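Local coordinates for protein similarities with probable monooxygenase (Photorhabdus luminescens, PDB 4HB9) that binds FAD and is probably a flavin-dependent monooxygenase of the aromatic-ring-hydroxylase-like family, at residues Ser110-Glu116 / Ala235-Ile240; His304-Trp308 / Met366-Asn371; Cys268-Gln272 / Leu285-Ser289. One frame throughout, in Å; residues are numbered along the deposited sequence. Where two conformers were deposited one is given.

Contact 1 (Ser110-Glu116 / Ala235-Ile240); sequences SRTELKE and ASLAEI. With FAD (flavin-adenine dinucleotide), chain B; EDO (1,2-ethanediol), chain L.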
loop_
_atom_site.group_PDB
_atom_site.type_symbol
_atom_site.label_atom_id
_atom_site.label_comp_id
_atom_site.label_asym_id
_atom_site.label_seq_id
_atom_site.Cartn_x
_atom_site.Cartn_y
_atom_site.Cartn_z
ATOM N N SER A 110 -2.404 8.866 8.166
ATOM C CA SER A 110 -2.260 7.538 8.730
ATOM C C SER A 110 -3.105 6.589 7.898
ATOM O O SER A 110 -4.121 6.990 7.331
ATOM C CB SER A 110 -2.697 7.473 10.200
ATOM O OG SER A 110 -4.077 7.750 10.328
ATOM N N ARG A 111 -2.679 5.336 7.818
ATOM C CA ARG A 111 -3.527 4.313 7.197
ATOM C C ARG A 111 -4.871 4.212 7.896
ATOM O O ARG A 111 -5.917 4.118 7.230
ATOM C CB ARG A 111 -2.857 2.953 7.142
ATOM C CG ARG A 111 -3.787 1.943 6.478
ATOM C CD ARG A 111 -3.155 0.616 6.144
ATOM N NE ARG A 111 -4.134 -0.239 5.465
ATOM C CZ ARG A 111 -4.100 -0.584 4.171
ATOM N NH1 ARG A 111 -3.125 -0.176 3.384
ATOM N NH2 ARG A 111 -5.073 -1.335 3.666
ATOM N N THR A 112 -4.879 4.273 9.225
ATOM C CA THR A 112 -6.153 4.150 9.960
ATOM C C THR A 112 -7.140 5.281 9.600
ATOM O O THR A 112 -8.294 5.012 9.306
ATOM C CB THR A 112 -5.991 4.003 11.486
ATOM O OG1 THR A 112 -7.292 3.894 12.091
ATOM C CG2 THR A 112 -5.278 5.196 12.100
ATOM N N GLU A 113 -6.684 6.530 9.548
ATOM C CA GLU A 113 -7.576 7.617 9.150
ATOM C C GLU A 113 -8.059 7.495 7.717
ATOM O O GLU A 113 -9.206 7.781 7.439
ATOM C CB GLU A 113 -6.914 8.992 9.321
ATOM C CG GLU A 113 -6.707 9.449 10.771
ATOM C CD GLU A 113 -5.679 10.586 10.827
ATOM O OE1 GLU A 113 -4.505 10.354 10.432
ATOM O OE2 GLU A 113 -6.078 11.737 11.122
ATOM N N LEU A 114 -7.157 7.146 6.809
ATOM C CA LEU A 114 -7.502 7.007 5.421
ATOM C C LEU A 114 -8.586 5.947 5.267
ATOM O O LEU A 114 -9.588 6.185 4.550
ATOM C CB LEU A 114 -6.285 6.681 4.572
ATOM C CG LEU A 114 -6.515 6.524 3.075
ATOM C CD1 LEU A 114 -7.111 7.772 2.465
ATOM C CD2 LEU A 114 -5.212 6.165 2.401
ATOM N N LYS A 115 -8.435 4.820 5.960
ATOM C CA LYS A 115 -9.470 3.752 5.886
ATOM C C LYS A 115 -10.828 4.194 6.447
ATOM O O LYS A 115 -11.873 3.896 5.872
ATOM C CB LYS A 115 -9.024 2.466 6.573
ATOM C CG LYS A 115 -7.991 1.656 5.791
ATOM C CD LYS A 115 -8.412 1.264 4.370
ATOM C CE LYS A 115 -9.742 0.495 4.279
ATOM N NZ LYS A 115 -9.766 -0.671 5.201
ATOM N N GLU A 116 -10.821 4.893 7.573
ATOM C CA GLU A 116 -12.069 5.412 8.147
ATOM C C GLU A 116 -12.774 6.359 7.180
ATOM O O GLU A 116 -14.003 6.296 7.036
ATOM C CB GLU A 116 -11.825 6.108 9.502
ATOM C CG GLU A 116 -11.373 5.152 10.597
ATOM C CD GLU A 116 -12.314 3.968 10.791
ATOM O OE1 GLU A 116 -13.411 4.163 11.327
ATOM O OE2 GLU A 116 -11.942 2.836 10.422
ATOM N N ALA A 235 -10.545 2.524 16.155
ATOM C CA ALA A 235 -10.173 3.474 15.107
ATOM C C ALA A 235 -10.617 4.899 15.371
ATOM O O ALA A 235 -9.811 5.825 15.267
ATOM C CB ALA A 235 -10.703 2.998 13.762
ATOM N N SER A 236 -11.878 5.102 15.739
ATOM C CA SER A 236 -12.393 6.463 15.917
ATOM C C SER A 236 -11.722 7.173 17.088
ATOM O O SER A 236 -11.810 8.383 17.206
ATOM C CB SER A 236 -13.926 6.454 16.138
ATOM O OG SER A 236 -14.247 5.917 17.420
ATOM N N LEU A 237 -11.057 6.409 17.948
ATOM C CA LEU A 237 -10.322 6.954 19.091
ATOM C C LEU A 237 -8.808 6.990 18.879
ATOM O O LEU A 237 -8.064 7.284 19.798
ATOM C CB LEU A 237 -10.642 6.124 20.333
ATOM C CG LEU A 237 -12.110 6.173 20.791
ATOM C CD1 LEU A 237 -12.276 5.310 22.028
ATOM C CD2 LEU A 237 -12.581 7.602 21.069
ATOM N N ALA A 238 -8.330 6.714 17.672
ATOM C CA ALA A 238 -6.887 6.664 17.480
ATOM C C ALA A 238 -6.311 8.033 17.810
ATOM O O ALA A 238 -6.892 9.058 17.454
ATOM C CB ALA A 238 -6.536 6.268 16.047
ATOM N N GLU A 239 -5.176 8.042 18.504
ATOM C CA GLU A 239 -4.436 9.263 18.768
ATOM C C GLU A 239 -3.295 9.393 17.750
ATOM O O GLU A 239 -2.313 8.653 17.800
ATOM C CB GLU A 239 -3.872 9.234 20.200
ATOM C CG GLU A 239 -3.055 10.451 20.570
ATOM C CD GLU A 239 -2.392 10.319 21.938
ATOM O OE1 GLU A 239 -2.642 9.319 22.657
ATOM O OE2 GLU A 239 -1.619 11.234 22.289
ATOM N N ILE A 240 -3.414 10.345 16.837
ATOM C CA ILE A 240 -2.468 10.421 15.719
ATOM C C ILE A 240 -1.310 11.356 16.065
ATOM O O ILE A 240 -1.530 12.467 16.553
ATOM C CB ILE A 240 -3.158 10.892 14.438
ATOM C CG1 ILE A 240 -4.378 10.010 14.144
ATOM C CG2 ILE A 240 -2.162 10.910 13.276
ATOM C CD1 ILE A 240 -4.077 8.539 13.913
HETATM P PA FAD B . -5.353 -3.715 0.643
HETATM O O1A FAD B . -5.481 -2.251 0.976
HETATM O O2A FAD B . -4.390 -4.660 1.276
HETATM O O5B FAD B . -6.814 -4.363 0.723
HETATM C C5B FAD B . -7.046 -5.739 0.484
HETATM C C4B FAD B . -8.354 -6.046 1.188
HETATM O O4B FAD B . -8.818 -7.336 0.754
HETATM C C3B FAD B . -8.231 -6.082 2.724
HETATM O O3B FAD B . -9.295 -5.367 3.354
HETATM C C2B FAD B . -8.295 -7.569 3.013
HETATM O O2B FAD B . -8.804 -7.918 4.287
HETATM C C1B FAD B . -9.235 -8.048 1.898
HETATM N N9A FAD B . -9.160 -9.470 1.559
HETATM C C8A FAD B . -8.042 -10.215 1.347
HETATM N N7A FAD B . -8.366 -11.487 0.978
HETATM C C5A FAD B . -9.716 -11.543 0.967
HETATM C C6A FAD B . -10.697 -12.606 0.677
HETATM N N6A FAD B . -10.213 -13.829 0.359
HETATM N N1A FAD B . -12.010 -12.313 0.780
HETATM C C2A FAD B . -12.432 -11.067 1.093
HETATM N N3A FAD B . -11.600 -10.043 1.368
HETATM C C4A FAD B . -10.240 -10.227 1.319
HETATM N N1 FAD B . 1.511 2.940 -0.456
HETATM C C2 FAD B . 1.659 4.203 -0.915
HETATM O O2 FAD B . 1.197 4.553 -2.056
HETATM N N3 FAD B . 2.294 5.124 -0.165
HETATM C C4 FAD B . 2.861 4.881 1.020
HETATM O O4 FAD B . 3.445 5.803 1.650
HETATM C C4X FAD B . 2.780 3.523 1.565
HETATM N N5 FAD B . 3.315 3.186 2.774
HETATM C C5X FAD B . 3.216 1.914 3.221
HETATM C C6 FAD B . 3.779 1.549 4.439
HETATM C C7 FAD B . 3.681 0.243 4.926
HETATM C C7M FAD B . 4.294 -0.154 6.255
HETATM C C8 FAD B . 2.979 -0.777 4.130
HETATM C C8M FAD B . 2.845 -2.198 4.634
HETATM C C9 FAD B . 2.413 -0.419 2.910
HETATM C C9A FAD B . 2.496 0.882 2.414
HETATM N N10 FAD B . 1.923 1.238 1.173
HETATM C C10 FAD B . 2.053 2.545 0.717
HETATM C "C1'" FAD B . 1.242 0.256 0.305
HETATM C "C2'" FAD B . -0.274 0.242 0.487
HETATM O "O2'" FAD B . -0.624 0.145 1.857
HETATM C "C3'" FAD B . -0.852 -0.952 -0.270
HETATM O "O3'" FAD B . -0.213 -1.039 -1.543
HETATM C "C4'" FAD B . -2.349 -0.780 -0.478
HETATM O "O4'" FAD B . -2.996 -1.128 0.732
HETATM C "C5'" FAD B . -2.886 -1.660 -1.587
HETATM O "O5'" FAD B . -4.273 -1.413 -1.680
HETATM P P FAD B . -5.229 -2.656 -2.043
HETATM O O1P FAD B . -6.624 -2.084 -1.963
HETATM O O2P FAD B . -4.731 -3.299 -3.311
HETATM O O3P FAD B . -5.028 -3.792 -0.927
HETATM C C1 EDO L . -10.896 -3.504 7.168
HETATM O O1 EDO L . -11.681 -3.356 5.982
HETATM C C2 EDO L . -10.150 -4.816 7.059
HETATM O O2 EDO L . -9.162 -4.748 6.021
HETATM O O HOH W 1 -8.527 6.162 12.746
#

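Contact 2 (His304-Trp308 / Met366-Asn371); sequences HLLPW and MRAYAN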
loop_
_atom_site.group_PDB
_atom_site.type_symbol
_atom_site.label_atom_id
_atom_site.label_comp_id
_atom_site.label_asym_id
_atom_site.label_seq_id
_atom_site.Cartn_x
_atom_site.Cartn_y
_atom_site.Cartn_z
ATOM N N HIS A 304 7.295 -8.902 -16.038
ATOM C CA HIS A 304 6.508 -8.034 -16.903
ATOM C C HIS A 304 5.132 -8.660 -17.169
ATOM O O HIS A 304 5.016 -9.867 -17.439
ATOM C CB HIS A 304 7.316 -7.831 -18.188
ATOM C CG HIS A 304 6.704 -6.898 -19.183
ATOM N ND1 HIS A 304 7.055 -5.567 -19.267
ATOM C CD2 HIS A 304 5.857 -7.132 -20.213
ATOM C CE1 HIS A 304 6.405 -5.009 -20.274
ATOM N NE2 HIS A 304 5.666 -5.935 -20.857
ATOM N N LEU A 305 4.087 -7.850 -17.014
ATOM C CA LEU A 305 2.714 -8.322 -17.215
ATOM C C LEU A 305 2.400 -8.291 -18.687
ATOM O O LEU A 305 2.483 -7.242 -19.311
ATOM C CB LEU A 305 1.702 -7.436 -16.493
ATOM C CG LEU A 305 1.554 -7.570 -14.990
ATOM C CD1 LEU A 305 0.530 -6.546 -14.499
ATOM C CD2 LEU A 305 1.131 -8.988 -14.633
ATOM N N LEU A 306 2.091 -9.465 -19.224
ATOM C CA LEU A 306 1.711 -9.649 -20.638
ATOM C C LEU A 306 0.203 -9.590 -20.735
ATOM O O LEU A 306 -0.480 -9.929 -19.787
ATOM C CB LEU A 306 2.154 -11.022 -21.120
ATOM C CG LEU A 306 3.665 -11.274 -21.139
ATOM C CD1 LEU A 306 3.953 -12.773 -21.097
ATOM C CD2 LEU A 306 4.268 -10.623 -22.364
ATOM N N PRO A 307 -0.329 -9.189 -21.894
ATOM C CA PRO A 307 -1.790 -9.193 -22.011
ATOM C C PRO A 307 -2.431 -10.543 -21.760
ATOM O O PRO A 307 -1.828 -11.605 -21.992
ATOM C CB PRO A 307 -2.045 -8.696 -23.440
ATOM C CG PRO A 307 -0.737 -8.753 -24.138
ATOM C CD PRO A 307 0.316 -8.613 -23.083
ATOM N N TRP A 308 -3.634 -10.499 -21.204
ATOM C CA TRP A 308 -4.460 -11.677 -21.077
ATOM C C TRP A 308 -5.809 -11.376 -21.740
ATOM O O TRP A 308 -6.134 -10.209 -22.007
ATOM C CB TRP A 308 -4.616 -12.059 -19.615
ATOM C CG TRP A 308 -5.201 -10.992 -18.747
ATOM C CD1 TRP A 308 -6.531 -10.750 -18.539
ATOM C CD2 TRP A 308 -4.485 -10.045 -17.947
ATOM N NE1 TRP A 308 -6.691 -9.701 -17.661
ATOM C CE2 TRP A 308 -5.454 -9.238 -17.292
ATOM C CE3 TRP A 308 -3.118 -9.774 -17.737
ATOM C CZ2 TRP A 308 -5.099 -8.192 -16.433
ATOM C CZ3 TRP A 308 -2.759 -8.730 -16.860
ATOM C CH2 TRP A 308 -3.754 -7.950 -16.229
HETATM N N MSE A 366 -3.660 -0.165 -17.427
HETATM C CA MSE A 366 -3.155 -0.497 -16.106
HETATM C C MSE A 366 -1.836 -1.217 -16.240
HETATM O O MSE A 366 -0.886 -0.906 -15.521
HETATM C CB MSE A 366 -4.188 -1.318 -15.355
HETATM C CG MSE A 366 -3.709 -1.733 -13.970
HETATM SE SE MSE A 366 -2.883 -3.521 -14.039
HETATM C CE MSE A 366 -4.590 -4.484 -14.184
ATOM N N ARG A 367 -1.749 -2.185 -17.159
ATOM C CA ARG A 367 -0.483 -2.867 -17.413
ATOM C C ARG A 367 0.648 -1.904 -17.755
ATOM O O ARG A 367 1.789 -2.111 -17.311
ATOM C CB ARG A 367 -0.621 -3.937 -18.515
ATOM C CG ARG A 367 -1.230 -5.246 -18.038
ATOM C CD ARG A 367 -1.094 -6.359 -19.081
ATOM N NE ARG A 367 -1.825 -6.009 -20.295
ATOM C CZ ARG A 367 -3.108 -6.270 -20.520
ATOM N NH1 ARG A 367 -3.851 -6.947 -19.653
ATOM N NH2 ARG A 367 -3.641 -5.876 -21.664
ATOM N N ALA A 368 0.361 -0.863 -18.530
ATOM C CA ALA A 368 1.408 0.091 -18.929
ATOM C C ALA A 368 2.032 0.786 -17.725
ATOM O O ALA A 368 3.255 0.803 -17.588
ATOM C CB ALA A 368 0.885 1.138 -19.898
ATOM N N TYR A 369 1.219 1.359 -16.841
ATOM C CA TYR A 369 1.822 2.001 -15.674
ATOM C C TYR A 369 2.283 0.996 -14.634
ATOM O O TYR A 369 3.296 1.254 -13.965
ATOM C CB TYR A 369 0.982 3.142 -15.077
ATOM C CG TYR A 369 -0.392 2.786 -14.564
ATOM C CD1 TYR A 369 -0.575 2.087 -13.374
ATOM C CD2 TYR A 369 -1.523 3.228 -15.242
ATOM C CE1 TYR A 369 -1.852 1.803 -12.903
ATOM C CE2 TYR A 369 -2.789 2.960 -14.784
ATOM C CZ TYR A 369 -2.961 2.264 -13.625
ATOM O OH TYR A 369 -4.248 2.039 -13.236
ATOM N N ALA A 370 1.605 -0.146 -14.512
ATOM C CA ALA A 370 2.036 -1.195 -13.579
ATOM C C ALA A 370 3.460 -1.676 -13.881
ATOM O O ALA A 370 4.314 -1.757 -12.979
ATOM C CB ALA A 370 1.087 -2.380 -13.607
ATOM N N ASN A 371 3.703 -2.008 -15.147
ATOM C CA ASN A 371 5.024 -2.472 -15.559
ATOM C C ASN A 371 6.095 -1.404 -15.328
ATOM O O ASN A 371 7.206 -1.701 -14.864
ATOM C CB ASN A 371 5.013 -2.929 -17.025
ATOM C CG ASN A 371 4.299 -4.259 -17.220
ATOM O OD1 ASN A 371 4.291 -5.139 -16.334
ATOM N ND2 ASN A 371 3.703 -4.434 -18.402
HETATM O O HOH W 2 -6.278 -7.754 -20.608
#

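Contact 3 (Cys268-Gln272 / Leu285-Ser289); sequences CDLVQ and LVQQS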
loop_
_atom_site.group_PDB
_atom_site.type_symbol
_atom_site.label_atom_id
_atom_site.label_comp_id
_atom_site.label_asym_id
_atom_site.label_seq_id
_atom_site.Cartn_x
_atom_site.Cartn_y
_atom_site.Cartn_z
ATOM N N CYS A 268 16.038 -4.833 16.263
ATOM C CA CYS A 268 16.681 -3.586 16.658
ATOM C C CYS A 268 18.195 -3.776 16.822
ATOM O O CYS A 268 18.987 -3.026 16.268
ATOM C CB CYS A 268 16.054 -3.088 17.966
ATOM S SG CYS A 268 16.260 -1.327 18.294
ATOM N N ASP A 269 18.579 -4.782 17.599
ATOM C CA ASP A 269 19.976 -5.151 17.781
ATOM C C ASP A 269 20.668 -5.396 16.458
ATOM O O ASP A 269 21.780 -4.961 16.234
ATOM C CB ASP A 269 20.074 -6.424 18.637
ATOM C CG ASP A 269 19.857 -6.153 20.117
ATOM O OD1 ASP A 269 19.930 -4.958 20.505
ATOM O OD2 ASP A 269 19.605 -7.131 20.878
ATOM N N LEU A 270 20.007 -6.104 15.571
ATOM C CA LEU A 270 20.625 -6.396 14.295
ATOM C C LEU A 270 20.926 -5.138 13.476
ATOM O O LEU A 270 22.004 -5.021 12.905
ATOM C CB LEU A 270 19.773 -7.352 13.515
ATOM C CG LEU A 270 20.539 -7.809 12.276
ATOM C CD1 LEU A 270 20.415 -9.313 12.118
ATOM C CD2 LEU A 270 20.045 -7.037 11.088
ATOM N N VAL A 271 19.986 -4.196 13.414
ATOM C CA VAL A 271 20.208 -2.997 12.622
ATOM C C VAL A 271 21.335 -2.174 13.257
ATOM O O VAL A 271 22.243 -1.657 12.539
ATOM C CB VAL A 271 18.917 -2.182 12.478
ATOM C CG1 VAL A 271 19.185 -0.835 11.824
ATOM C CG2 VAL A 271 17.897 -2.970 11.676
ATOM N N GLN A 272 21.333 -2.062 14.584
ATOM C CA GLN A 272 22.435 -1.366 15.244
ATOM C C GLN A 272 23.779 -2.036 14.945
ATOM O O GLN A 272 24.773 -1.345 14.743
ATOM C CB GLN A 272 22.241 -1.273 16.763
ATOM C CG GLN A 272 21.104 -0.362 17.166
ATOM C CD GLN A 272 20.923 -0.305 18.678
ATOM O OE1 GLN A 272 21.770 0.199 19.396
ATOM N NE2 GLN A 272 19.814 -0.821 19.151
ATOM N N LEU A 285 17.974 7.175 16.840
ATOM C CA LEU A 285 16.708 6.919 16.165
ATOM C C LEU A 285 16.276 5.461 16.343
ATOM O O LEU A 285 15.155 5.166 16.764
ATOM C CB LEU A 285 16.835 7.287 14.678
ATOM C CG LEU A 285 15.636 7.083 13.775
ATOM C CD1 LEU A 285 14.420 7.803 14.338
ATOM C CD2 LEU A 285 15.937 7.597 12.388
ATOM N N VAL A 286 17.165 4.535 16.019
ATOM C CA VAL A 286 16.803 3.131 16.056
ATOM C C VAL A 286 16.551 2.676 17.513
ATOM O O VAL A 286 15.559 1.998 17.799
ATOM C CB VAL A 286 17.859 2.261 15.332
ATOM C CG1 VAL A 286 17.596 0.778 15.526
ATOM C CG2 VAL A 286 17.890 2.612 13.860
ATOM N N GLN A 287 17.402 3.122 18.442
ATOM C CA GLN A 287 17.239 2.805 19.870
ATOM C C GLN A 287 15.900 3.295 20.449
ATOM O O GLN A 287 15.321 2.670 21.327
ATOM C CB GLN A 287 18.423 3.377 20.683
ATOM C CG GLN A 287 19.764 2.665 20.451
ATOM C CD GLN A 287 20.996 3.503 20.862
ATOM O OE1 GLN A 287 20.849 4.605 21.372
ATOM N NE2 GLN A 287 22.215 2.971 20.634
ATOM N N GLN A 288 15.395 4.402 19.931
ATOM C CA GLN A 288 14.166 4.999 20.454
ATOM C C GLN A 288 12.936 4.571 19.700
ATOM O O GLN A 288 11.864 5.162 19.872
ATOM C CB GLN A 288 14.298 6.523 20.428
ATOM C CG GLN A 288 15.397 7.013 21.362
ATOM C CD GLN A 288 15.164 6.500 22.770
ATOM O OE1 GLN A 288 14.019 6.492 23.248
ATOM N NE2 GLN A 288 16.220 6.001 23.421
ATOM N N SER A 289 13.067 3.544 18.869
ATOM C CA SER A 289 11.923 3.079 18.108
ATOM C C SER A 289 10.956 2.236 18.955
ATOM O O SER A 289 11.282 1.714 20.018
ATOM C CB SER A 289 12.387 2.352 16.840
ATOM O OG SER A 289 13.040 3.293 15.995
#

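Contact 1 (Ser110-Glu116 / Ala235-Ile240)
I240 lays its side chain over the first turn of helix 111-119: its CD1 comes to 3.7 Å from S110 OG and 4.0 Å from T112 CG2, while its CG1 touches E113 CD at 3.6 Å. Its apolar surface can lie here because S110 OG and E113 OE1 pair with each other. S110 and E113 form a capping box: E113 N donates to S110 OG (3.0 Å), and S110 N donates back, weakly, to E113 OE1 (3.4 Å); S110 OG also donates to E113 OE1 (2.6 Å). The serine hydroxyl suits the N-cap, where it accepts a bond from an amide of the first turn that has no helical carbonyl to pair with. This is the helix that presents R111 to the flavin cofactor; the guanidinium gives NH1 to FAD O4' (2.8 Å) and NH2 to the phosphate oxygen O1A of FAD (2.9 Å), a planar cation well matched to a ribityl hydroxyl and a pyrophosphate. A235 sets its small CB against E116 CD at 3.5 Å and T112 OG1 at 3.9 Å. Between T112 and the 3-10 segment 235-237 sits water 1, 2.7 Å from T112 OG1 and donating to A235 O at 2.8 Å.

Contact 2 (His304-Trp308 / Met366-Asn371)
M366, a selenomethionine in this crystal, opens the helical segment by bringing its CE methyl to the edge of the W308 ring, 4.1 Å from CH2; a long flexible side chain can cover the distance between helix and indole. R367 buries more surface here than any other residue of the two segments. Its guanidinium lies over the six-membered ring of W308, with CZ 4.5 Å from the centroid and 13° off the ring normal, a cation-pi interaction. P307 CA packs on a face of the same group, 3.5 Å from CZ. The aliphatic part is used too, R367 CD lying 3.7 Å from both L305 O and L306 O. At the polar end, R367 NH2 is hydrogen-bonded to Q364 one turn back, and NH1 donates to water 2 (2.7 Å), which also lies 2.8 Å from W308 O; W308 NE1 is hydrogen-bonded to E363. A370 offers a small methyl, 4.3 Å from L305 CD1, leaving room for the leucine against the helix. N371 then pairs with the backbone of L305: L305 N donates to N371 OD1 (2.8 Å) and N371 ND2 donates to L305 O (3.2 Å). A carboxamide suits this place because it carries both a donor and an acceptor, matching the amide and carbonyl of one extended residue. The imidazole of H304 turns a face to N371 ND2, which is 3.3 Å from CE1. The irregular connection between strands 295-301 and 313-315 is thus laid along helix 355-386, whose M366 and Y369 pack on helices 318-321 and 330-349.

Contact 3 (Cys268-Gln272 / Leu285-Ser289)
Both segments are helical where they meet: 268-272 lies within helix 264-274, and 285-287 is the last part of helix 280-287. Their backbones come closest at C268 and V286, with CA atoms 6.7 Å apart. Q288 is the first residue to leave helical backbone angles, and the end of the helix is held by S289, whose N donates to V286 O (3.1 Å) and whose OG donates to L285 O (2.9 Å). V286 is the central side chain, directed at the partner helix and touching three of its residues. Its CG1 meets C268 SG at 3.7 Å and Q272 CG at 4.0 Å, and its CG2 lies 4.2 Å from V271 CG1. A compact, branched valine fits such a close approach of helices. C268 is small enough to sit beside the backbone as well, its SG 3.4 Å from V286 O in the conformer given. At the more exposed margin, Q287 NE2 donates to Q272 OE1 at 3.1 Å; two glutamines are long enough to reach across, and their amides supply donor and acceptor without charge. The contact makes a helical hairpin, joined by a short connection that includes M275. This pair of helices packs on the large mixed sheet: V271, L285 and V286 rest on W246 of strand 240-251, S289 OG is hydrogen-bonded to the indole of W246, and L270 and V271 reach I186 of strand 179-191.

How the contacts relate
Only contact 1 touches the cofactor directly, through R111 of the FAD site. Contact 2 is a step removed: the side chain of M366 is about 11 Å from FAD, and that of A370 about 10 Å from the side chain of D318, which also binds it. Contact 3, remote from the FAD site, is plain packing of helices on the mixed sheet. Contacts 1 and 2 lie on opposite sides of the chain's centre, as do contacts 2 and 3; centre to centre, these pairs are about 33 Å and 39 Å apart, and contacts 1 and 3 about 26 Å. Strand 240-251 links the latter two, since I240 of contact 1 begins it and W246 supports the helices of contact 3.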